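Local atomic coordinates of eukaryotic peptide chain release factor GTP-binding subunit (Schizosaccharomyces pombe, PDB entry 1R5B), a protein that serves as the GTP-binding subunit of a eukaryotic peptide chain release factor and belongs to the translation-factor GTPases related to elongation factor Tu. Residues A[50-54]-A[55-59]; A[174-178]-A[179-183]; A[254-257]-A[258-262]. All coordinates share one frame; numbering follows the deposited sequence.

Interaction 1 (A[50-54]-A[55-59]); sequences GHVDA and GKSTL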
ATOM      1  N   GLY A  50      10.168  13.161  16.431  1.00 38.61           N
ATOM      2  CA  GLY A  50      10.952  12.888  17.625  1.00 38.92           C
ATOM      3  C   GLY A  50      11.938  13.983  17.922  1.00 39.15           C
ATOM      4  O   GLY A  50      12.006  14.982  17.207  1.00 39.44           O
ATOM      5  N   HIS A  51      12.696  13.804  18.998  1.00 39.58           N
ATOM      6  CA  HIS A  51      13.723  14.768  19.388  1.00 39.76           C
ATOM      7  C   HIS A  51      14.950  14.605  18.493  1.00 39.75           C
ATOM      8  O   HIS A  51      15.240  13.510  18.020  1.00 39.79           O
ATOM      9  CB  HIS A  51      14.096  14.575  20.865  1.00 39.80           C
ATOM     10  CG  HIS A  51      14.775  15.756  21.482  1.00 40.00           C
ATOM     11  ND1 HIS A  51      16.035  16.169  21.112  1.00 40.31           N
ATOM     12  CD2 HIS A  51      14.372  16.606  22.458  1.00 39.97           C
ATOM     13  CE1 HIS A  51      16.380  17.225  21.827  1.00 40.09           C
ATOM     14  NE2 HIS A  51      15.389  17.510  22.652  1.00 39.69           N
ATOM     15  N   VAL A  52      15.669  15.700  18.270  1.00 40.10           N
ATOM     16  CA  VAL A  52      16.895  15.675  17.462  1.00 40.07           C
ATOM     17  C   VAL A  52      17.896  14.667  18.003  1.00 39.75           C
ATOM     18  O   VAL A  52      18.601  14.011  17.237  1.00 39.81           O
ATOM     19  CB  VAL A  52      17.643  17.042  17.424  1.00 40.38           C
ATOM     20  CG1 VAL A  52      18.429  17.181  16.098  1.00 40.74           C
ATOM     21  CG2 VAL A  52      16.702  18.235  17.634  1.00 40.94           C
ATOM     22  N   ASP A  53      17.968  14.568  19.327  1.00 39.52           N
ATOM     23  CA  ASP A  53      18.963  13.738  19.996  1.00 39.33           C
ATOM     24  C   ASP A  53      18.519  12.287  20.088  1.00 39.06           C
ATOM     25  O   ASP A  53      19.331  11.405  20.365  1.00 38.84           O
ATOM     26  CB  ASP A  53      19.246  14.287  21.398  1.00 39.42           C
ATOM     27  CG  ASP A  53      19.817  15.692  21.368  1.00 39.89           C
ATOM     28  OD1 ASP A  53      20.578  16.012  20.424  1.00 40.63           O
ATOM     29  OD2 ASP A  53      19.565  16.539  22.248  1.00 40.85           O
ATOM     30  N   ALA A  54      17.230  12.046  19.865  1.00 38.67           N
ATOM     31  CA  ALA A  54      16.674  10.699  19.887  1.00 38.53           C
ATOM     32  C   ALA A  54      17.083   9.886  18.647  1.00 38.32           C
ATOM     33  O   ALA A  54      16.932   8.661  18.610  1.00 37.55           O
ATOM     34  CB  ALA A  54      15.148  10.771  20.006  1.00 38.76           C
ATOM     35  N   GLY A  55      17.567  10.585  17.625  1.00 38.36           N
ATOM     36  CA  GLY A  55      18.148   9.943  16.467  1.00 38.41           C
ATOM     37  C   GLY A  55      17.207   9.726  15.304  1.00 38.60           C
ATOM     38  O   GLY A  55      17.441   8.832  14.511  1.00 38.31           O
ATOM     39  N   LYS A  56      16.167  10.544  15.166  1.00 39.16           N
ATOM     40  CA  LYS A  56      15.290  10.439  14.000  1.00 39.92           C
ATOM     41  C   LYS A  56      16.049  10.763  12.712  1.00 40.04           C
ATOM     42  O   LYS A  56      15.706  10.266  11.631  1.00 40.22           O
ATOM     43  CB  LYS A  56      14.066  11.356  14.127  1.00 40.14           C
ATOM     44  CG  LYS A  56      14.366  12.830  13.949  1.00 40.74           C
ATOM     45  CD  LYS A  56      13.125  13.673  14.111  1.00 41.71           C
ATOM     46  CE  LYS A  56      13.494  15.140  14.321  1.00 42.70           C
ATOM     47  NZ  LYS A  56      12.315  16.030  14.144  1.00 43.92           N
ATOM     48  N   SER A  57      17.065  11.608  12.840  1.00 39.89           N
ATOM     49  CA  SER A  57      17.848  12.064  11.702  1.00 39.97           C
ATOM     50  C   SER A  57      18.900  11.018  11.340  1.00 39.56           C
ATOM     51  O   SER A  57      19.173  10.815  10.161  1.00 40.10           O
ATOM     52  CB  SER A  57      18.504  13.426  11.996  1.00 40.58           C
ATOM     53  OG  SER A  57      17.749  14.193  12.949  1.00 41.60           O
ATOM     54  N   THR A  58      19.483  10.342  12.332  1.00 38.59           N
ATOM     55  CA  THR A  58      20.433   9.252  12.029  1.00 37.89           C
ATOM     56  C   THR A  58      19.738   7.936  11.590  1.00 37.34           C
ATOM     57  O   THR A  58      20.378   7.065  11.007  1.00 36.92           O
ATOM     58  CB  THR A  58      21.483   9.021  13.186  1.00 38.17           C
ATOM     59  OG1 THR A  58      21.646   7.620  13.464  1.00 37.54           O
ATOM     60  CG2 THR A  58      21.048   9.621  14.522  1.00 38.64           C
ATOM     61  N   LEU A  59      18.434   7.804  11.862  1.00 36.70           N
ATOM     62  CA  LEU A  59      17.632   6.691  11.368  1.00 36.03           C
ATOM     63  C   LEU A  59      17.348   6.847   9.871  1.00 35.52           C
ATOM     64  O   LEU A  59      17.485   5.897   9.109  1.00 35.45           O
ATOM     65  CB  LEU A  59      16.308   6.605  12.129  1.00 36.01           C
ATOM     66  CG  LEU A  59      15.421   5.400  11.822  1.00 36.20           C
ATOM     67  CD1 LEU A  59      16.104   4.088  12.179  1.00 36.11           C
ATOM     68  CD2 LEU A  59      14.119   5.523  12.564  1.00 36.92           C
TER
HETATM   69  O   HOH W   1       9.561  16.109  15.165  1.00 65.18           O
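Lys-56 sends its side chain back along the turn that precedes it and ends beside Gly-50. Its CB sits on the first turn of helix 56-66, and with CG lodged between the backbone N and the carbonyl carbon (chi1 73°) the chain is launched toward the end of the strand. CG passes 4.2 Å from His-51 O. From there the chain is fully extended: CD lies 3.5 Å from Gly-50 O, and CE rests 3.3 Å from the same Gly-50 O. At the tip, NZ makes a weak hydrogen bond of 3.3 Å to Gly-50 O and a closer one, 2.9 Å, to water 1, which also accepts from Gly-50 N, so the water links lysine and strand end. The strand-loop-helix course with Gly-50, Gly-55, Lys-56 and Ser-57 fits a P-loop (Walker A), as in related GTPases, where the loop wraps the nucleotide phosphates. Both glycines have backbone angles that would press a CB against the preceding carbonyl oxygen. Gly-55, with phi at 95°, is the N-cap, and its O accepts from Leu-59 N. Within the loop, His-51 uses ND1 as an acceptor in its ring plane: Asp-53 N reaches it at 3.1 Å, almost perfectly straight (177°), which helps hold the imidazole in this rotation. Asp-53 O, in turn, takes a hydrogen bond from Lys-190 NZ.

Interaction 2 (A[174-178]-A[179-183]); sequences VLART and QGINH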
ATOM      1  N   VAL A 174       1.094  14.794  19.971  1.00 36.75           N
ATOM      2  CA  VAL A 174       0.108  15.742  19.456  1.00 37.49           C
ATOM      3  C   VAL A 174       0.402  16.078  17.979  1.00 38.05           C
ATOM      4  O   VAL A 174      -0.520  16.228  17.169  1.00 38.33           O
ATOM      5  CB  VAL A 174       0.080  17.022  20.295  1.00 37.58           C
ATOM      6  CG1 VAL A 174      -0.706  18.137  19.596  1.00 37.50           C
ATOM      7  CG2 VAL A 174      -0.516  16.723  21.674  1.00 38.15           C
ATOM      8  N   LEU A 175       1.681  16.153  17.628  1.00 38.13           N
ATOM      9  CA  LEU A 175       2.074  16.426  16.256  1.00 38.35           C
ATOM     10  C   LEU A 175       1.657  15.285  15.337  1.00 38.11           C
ATOM     11  O   LEU A 175       1.140  15.530  14.260  1.00 38.56           O
ATOM     12  CB  LEU A 175       3.580  16.673  16.162  1.00 38.51           C
ATOM     13  CG  LEU A 175       4.112  17.188  14.824  1.00 39.34           C
ATOM     14  CD1 LEU A 175       3.483  18.522  14.464  1.00 39.61           C
ATOM     15  CD2 LEU A 175       5.636  17.307  14.885  1.00 39.70           C
ATOM     16  N   ALA A 176       1.857  14.043  15.765  1.00 37.69           N
ATOM     17  CA  ALA A 176       1.480  12.900  14.950  1.00 37.51           C
ATOM     18  C   ALA A 176      -0.031  12.879  14.685  1.00 37.79           C
ATOM     19  O   ALA A 176      -0.469  12.586  13.575  1.00 37.94           O
ATOM     20  CB  ALA A 176       1.908  11.614  15.607  1.00 37.45           C
ATOM     21  N   ARG A 177      -0.818  13.199  15.709  1.00 37.76           N
ATOM     22  CA  ARG A 177      -2.264  13.279  15.581  1.00 37.51           C
ATOM     23  C   ARG A 177      -2.648  14.419  14.625  1.00 37.44           C
ATOM     24  O   ARG A 177      -3.472  14.228  13.729  1.00 37.61           O
ATOM     25  CB  ARG A 177      -2.923  13.448  16.966  1.00 37.46           C
ATOM     26  CG  ARG A 177      -4.290  12.781  17.133  1.00 38.02           C
ATOM     27  CD  ARG A 177      -4.382  11.287  16.708  1.00 38.29           C
ATOM     28  NE  ARG A 177      -4.688  10.420  17.830  1.00 38.11           N
ATOM     29  CZ  ARG A 177      -5.058   9.134  17.738  1.00 40.24           C
ATOM     30  NH1 ARG A 177      -5.156   8.497  16.571  1.00 40.12           N
ATOM     31  NH2 ARG A 177      -5.318   8.459  18.848  1.00 41.52           N
ATOM     32  N   THR A 178      -2.033  15.585  14.789  1.00 37.04           N
ATOM     33  CA  THR A 178      -2.250  16.705  13.865  1.00 37.08           C
ATOM     34  C   THR A 178      -1.896  16.372  12.395  1.00 36.83           C
ATOM     35  O   THR A 178      -2.477  16.944  11.478  1.00 36.16           O
ATOM     36  CB  THR A 178      -1.451  17.920  14.332  1.00 37.18           C
ATOM     37  OG1 THR A 178      -1.925  18.332  15.618  1.00 38.38           O
ATOM     38  CG2 THR A 178      -1.726  19.143  13.454  1.00 38.38           C
ATOM     39  N   GLN A 179      -0.963  15.439  12.187  1.00 36.67           N
ATOM     40  CA  GLN A 179      -0.553  15.001  10.851  1.00 36.84           C
ATOM     41  C   GLN A 179      -1.415  13.848  10.298  1.00 36.49           C
ATOM     42  O   GLN A 179      -1.077  13.266   9.262  1.00 36.52           O
ATOM     43  CB  GLN A 179       0.909  14.536  10.876  1.00 37.06           C
ATOM     44  CG  GLN A 179       1.908  15.627  11.145  1.00 38.27           C
ATOM     45  CD  GLN A 179       2.223  16.437   9.905  1.00 39.95           C
ATOM     46  OE1 GLN A 179       2.905  15.949   8.991  1.00 41.71           O
ATOM     47  NE2 GLN A 179       1.735  17.675   9.865  1.00 39.42           N
ATOM     48  N   GLY A 180      -2.499  13.502  10.991  1.00 35.90           N
ATOM     49  CA  GLY A 180      -3.440  12.512  10.505  1.00 35.25           C
ATOM     50  C   GLY A 180      -2.968  11.098  10.735  1.00 35.30           C
ATOM     51  O   GLY A 180      -3.547  10.169  10.198  1.00 34.86           O
ATOM     52  N   ILE A 181      -1.939  10.931  11.558  1.00 35.80           N
ATOM     53  CA  ILE A 181      -1.388   9.605  11.867  1.00 36.21           C
ATOM     54  C   ILE A 181      -2.214   8.947  12.933  1.00 36.17           C
ATOM     55  O   ILE A 181      -2.072   9.257  14.110  1.00 36.62           O
ATOM     56  CB  ILE A 181       0.096   9.675  12.363  1.00 36.20           C
ATOM     57  CG1 ILE A 181       0.960  10.451  11.373  1.00 36.47           C
ATOM     58  CG2 ILE A 181       0.641   8.255  12.568  1.00 36.14           C
ATOM     59  CD1 ILE A 181       0.794   9.966   9.944  1.00 36.96           C
ATOM     60  N   ASN A 182      -3.087   8.047  12.505  1.00 36.34           N
ATOM     61  CA  ASN A 182      -3.967   7.303  13.389  1.00 36.29           C
ATOM     62  C   ASN A 182      -3.433   5.914  13.688  1.00 36.79           C
ATOM     63  O   ASN A 182      -3.954   5.213  14.552  1.00 37.95           O
ATOM     64  CB  ASN A 182      -5.366   7.222  12.778  1.00 35.95           C
ATOM     65  CG  ASN A 182      -6.022   8.584  12.660  1.00 35.31           C
ATOM     66  OD1 ASN A 182      -6.705   8.880  11.686  1.00 34.40           O
ATOM     67  ND2 ASN A 182      -5.805   9.423  13.653  1.00 33.97           N
ATOM     68  N   HIS A 183      -2.401   5.508  12.969  1.00 37.12           N
ATOM     69  CA  HIS A 183      -1.704   4.272  13.273  1.00 37.26           C
ATOM     70  C   HIS A 183      -0.230   4.634  13.363  1.00 36.76           C
ATOM     71  O   HIS A 183       0.445   4.814  12.358  1.00 37.42           O
ATOM     72  CB  HIS A 183      -1.959   3.246  12.181  1.00 37.68           C
ATOM     73  CG  HIS A 183      -1.271   1.944  12.408  1.00 38.79           C
ATOM     74  ND1 HIS A 183       0.064   1.760  12.137  1.00 41.33           N
ATOM     75  CD2 HIS A 183      -1.729   0.758  12.868  1.00 40.83           C
ATOM     76  CE1 HIS A 183       0.399   0.513  12.416  1.00 40.47           C
ATOM     77  NE2 HIS A 183      -0.672  -0.117  12.860  1.00 39.88           N
TER
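The guanidinium of Arg-177 and the amide of Asn-182 meet with their planes 49° apart; the end of the Asn-182 amide comes to the guanidinium edge, near its plane, while the two side chains cross at about a right angle. Ile-181 O stands obliquely to the same group, 4.0 Å from Arg-177 NH1. The arginine chain, bent at chi2 and chi3, curls round to this place, and its NE is held by Ala-218 O, with Tyr-220 adding a cation-pi contact. Helix 169-178 ends here in a Schellman motif. Ile-181 N donates to Ala-176 O at 3.0 Å, and Gly-180 N donates to Arg-177 O, also at 3.0 Å. Gly-180 is the C-prime residue, and its positive phi suits a residue without a CB. The motif brings Ala-176 CB and Ile-181 CB to 4.2 Å, an apolar contact that pairs a small side chain with a branched one where both are buried. Gln-179 N still bonds to Leu-175 O at 3.0 Å, bent to 135°, and more weakly to Ala-176 O. With CG anti to its own carbonyl carbon (chi1 -67°), Gln-179 lays that atom 3.2 Å from Leu-175 O, and the chain then bends at chi2. One turn earlier Val-174 O is gripped twice, by Thr-178 N and by Thr-178 OG1 at 3.0 Å, from opposite faces of its plane. Leu-175 and Ala-176 rest on Ile-49 of strand 42-50.

Interaction 3 (A[254-257]-A[258-262]); sequences PSLL and EYLDS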
ATOM      1  N   PRO A 254       9.449  -8.418  12.898  1.00 37.31           N
ATOM      2  CA  PRO A 254      10.130  -7.902  11.712  1.00 36.18           C
ATOM      3  C   PRO A 254      11.018  -6.689  11.995  1.00 34.74           C
ATOM      4  O   PRO A 254      10.843  -5.988  12.995  1.00 34.23           O
ATOM      5  CB  PRO A 254       8.956  -7.501  10.807  1.00 36.30           C
ATOM      6  CG  PRO A 254       7.883  -7.097  11.738  1.00 36.57           C
ATOM      7  CD  PRO A 254       8.067  -7.910  12.990  1.00 37.44           C
ATOM      8  N   SER A 255      11.966  -6.458  11.093  1.00 33.49           N
ATOM      9  CA  SER A 255      12.750  -5.229  11.073  1.00 32.53           C
ATOM     10  C   SER A 255      11.861  -4.062  10.678  1.00 32.04           C
ATOM     11  O   SER A 255      10.785  -4.255  10.129  1.00 31.72           O
ATOM     12  CB  SER A 255      13.909  -5.336  10.083  1.00 32.19           C
ATOM     13  OG  SER A 255      13.444  -5.270   8.752  1.00 30.86           O
ATOM     14  N   LEU A 256      12.317  -2.849  10.951  1.00 31.81           N
ATOM     15  CA  LEU A 256      11.544  -1.673  10.609  1.00 32.16           C
ATOM     16  C   LEU A 256      11.139  -1.707   9.142  1.00 32.26           C
ATOM     17  O   LEU A 256       9.956  -1.627   8.840  1.00 31.69           O
ATOM     18  CB  LEU A 256      12.305  -0.392  10.925  1.00 32.00           C
ATOM     19  CG  LEU A 256      11.600   0.892  10.503  1.00 31.89           C
ATOM     20  CD1 LEU A 256      10.208   0.946  11.103  1.00 31.84           C
ATOM     21  CD2 LEU A 256      12.412   2.096  10.929  1.00 32.50           C
ATOM     22  N   LEU A 257      12.110  -1.840   8.243  1.00 32.43           N
ATOM     23  CA  LEU A 257      11.818  -1.786   6.810  1.00 33.07           C
ATOM     24  C   LEU A 257      10.917  -2.936   6.362  1.00 33.09           C
ATOM     25  O   LEU A 257      10.112  -2.776   5.459  1.00 32.55           O
ATOM     26  CB  LEU A 257      13.098  -1.772   5.975  1.00 33.32           C
ATOM     27  CG  LEU A 257      13.944  -0.487   6.072  1.00 34.57           C
ATOM     28  CD1 LEU A 257      15.110  -0.601   5.138  1.00 35.24           C
ATOM     29  CD2 LEU A 257      13.157   0.756   5.751  1.00 35.52           C
ATOM     30  N   GLU A 258      11.050  -4.082   7.009  1.00 33.04           N
ATOM     31  CA  GLU A 258      10.235  -5.235   6.689  1.00 33.19           C
ATOM     32  C   GLU A 258       8.771  -4.946   7.026  1.00 32.73           C
ATOM     33  O   GLU A 258       7.871  -5.300   6.284  1.00 32.87           O
ATOM     34  CB  GLU A 258      10.739  -6.425   7.493  1.00 33.79           C
ATOM     35  CG  GLU A 258       9.992  -7.725   7.292  1.00 35.11           C
ATOM     36  CD  GLU A 258      10.555  -8.838   8.155  1.00 37.27           C
ATOM     37  OE1 GLU A 258      11.708  -8.711   8.636  1.00 37.18           O
ATOM     38  OE2 GLU A 258       9.832  -9.840   8.352  1.00 38.79           O
ATOM     39  N   TYR A 259       8.553  -4.309   8.165  1.00 32.09           N
ATOM     40  CA  TYR A 259       7.228  -3.895   8.592  1.00 31.42           C
ATOM     41  C   TYR A 259       6.657  -2.772   7.693  1.00 30.81           C
ATOM     42  O   TYR A 259       5.488  -2.813   7.317  1.00 30.14           O
ATOM     43  CB  TYR A 259       7.267  -3.436  10.055  1.00 31.16           C
ATOM     44  CG  TYR A 259       5.932  -2.970  10.513  1.00 31.94           C
ATOM     45  CD1 TYR A 259       4.947  -3.890  10.872  1.00 33.16           C
ATOM     46  CD2 TYR A 259       5.615  -1.618  10.529  1.00 32.35           C
ATOM     47  CE1 TYR A 259       3.691  -3.471  11.264  1.00 33.11           C
ATOM     48  CE2 TYR A 259       4.346  -1.192  10.914  1.00 32.58           C
ATOM     49  CZ  TYR A 259       3.399  -2.121  11.270  1.00 32.68           C
ATOM     50  OH  TYR A 259       2.157  -1.714  11.651  1.00 35.26           O
ATOM     51  N   LEU A 260       7.476  -1.773   7.377  1.00 30.15           N
ATOM     52  CA  LEU A 260       7.071  -0.671   6.497  1.00 30.22           C
ATOM     53  C   LEU A 260       6.652  -1.191   5.109  1.00 30.12           C
ATOM     54  O   LEU A 260       5.752  -0.649   4.475  1.00 29.29           O
ATOM     55  CB  LEU A 260       8.218   0.322   6.331  1.00 30.57           C
ATOM     56  CG  LEU A 260       8.230   1.671   7.072  1.00 31.27           C
ATOM     57  CD1 LEU A 260       7.477   1.637   8.368  1.00 29.81           C
ATOM     58  CD2 LEU A 260       9.684   2.147   7.276  1.00 30.53           C
ATOM     59  N   ASP A 261       7.296  -2.269   4.667  1.00 29.80           N
ATOM     60  CA  ASP A 261       7.047  -2.820   3.351  1.00 30.06           C
ATOM     61  C   ASP A 261       5.662  -3.443   3.193  1.00 29.64           C
ATOM     62  O   ASP A 261       5.022  -3.241   2.182  1.00 30.18           O
ATOM     63  CB  ASP A 261       8.118  -3.859   3.001  1.00 30.10           C
ATOM     64  CG  ASP A 261       8.015  -4.323   1.569  1.00 30.75           C
ATOM     65  OD1 ASP A 261       8.231  -3.497   0.668  1.00 32.45           O
ATOM     66  OD2 ASP A 261       7.715  -5.489   1.247  1.00 32.81           O
ATOM     67  N   SER A 262       5.219  -4.210   4.178  1.00 29.54           N
ATOM     68  CA  SER A 262       3.958  -4.958   4.070  1.00 29.75           C
ATOM     69  C   SER A 262       2.809  -4.349   4.900  1.00 29.25           C
ATOM     70  O   SER A 262       1.691  -4.841   4.859  1.00 29.26           O
ATOM     71  CB  SER A 262       4.188  -6.414   4.486  1.00 29.75           C
ATOM     72  OG  SER A 262       4.739  -6.468   5.788  1.00 30.23           O
TER
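Leu-256, Leu-257 and Leu-260 form the apolar side at the start of helix 256-262. Leu-260 is the shared partner: its CD1 lies 3.9 Å from Leu-256 CD1, and its CD2 lies 4.0 Å from Leu-257 CD2, the side chains crossing obliquely in both pairs. A branched leucine suits the buried position of Leu-260, since its two methyls serve different neighbours. Further out, the ring of Pro-254 runs alongside Tyr-259 in the same direction, with Pro-254 CG 4.1 Å from Tyr-259 CB. Pro-254 CB also packs against the carboxylate carbon of Glu-258, CD, at 3.4 Å. That carboxylate belongs to a capping box. Ser-255, the N-cap, takes a hydrogen bond from Glu-258 N at its OG (3.2 Å, 150°), and Glu-258 OE1 accepts a weak bond of 3.3 Å from Ser-255 N. Glu-258 reaches back because its CG is anti to its backbone N (chi1 180°) and the chain stays extended beyond it. Two backbone NH groups at the helix start thus find side-chain acceptors. Ser-255 OG has a stronger partner in Lys-240 O, and Glu-258 OE2 forms a salt bridge with Arg-242, which probably helps keep the carboxylate ionised. Along the helix, Tyr-259 N bonds to Ser-255 O at 3.0 Å. Asp-261 turns to the hairpin of strands 115-117 and 121-125, where OD1 meets Thr-118 OG1 and His-120 N. Leu-256 and Tyr-259 lie against strands 184-189 and 226-230 of the central sheet.

In the fold
All three contacts belong to the GTP-binding domain and frame helices that flank its six-stranded mixed sheet. Interactions 1 and 3 mark helix beginnings: a glycine N-cap in the probable P-loop, and a serine-glutamate capping box at 254-262. Interaction 2 marks a helix end. Interaction 1 is chiefly polar, with its lysine and water beside a loop whose outer residues are exposed. Interaction 3 has a buried apolar side of three leucines, and interaction 2 joins a buried alanine-isoleucine pair to a more exposed arginine side. Leu-59 CD2 of interaction 1 packs 4.2 Å from Leu-256 CD2 of interaction 3, while His-183 of interaction 2 meets Tyr-259. Interactions 1 and 2 approach without touching.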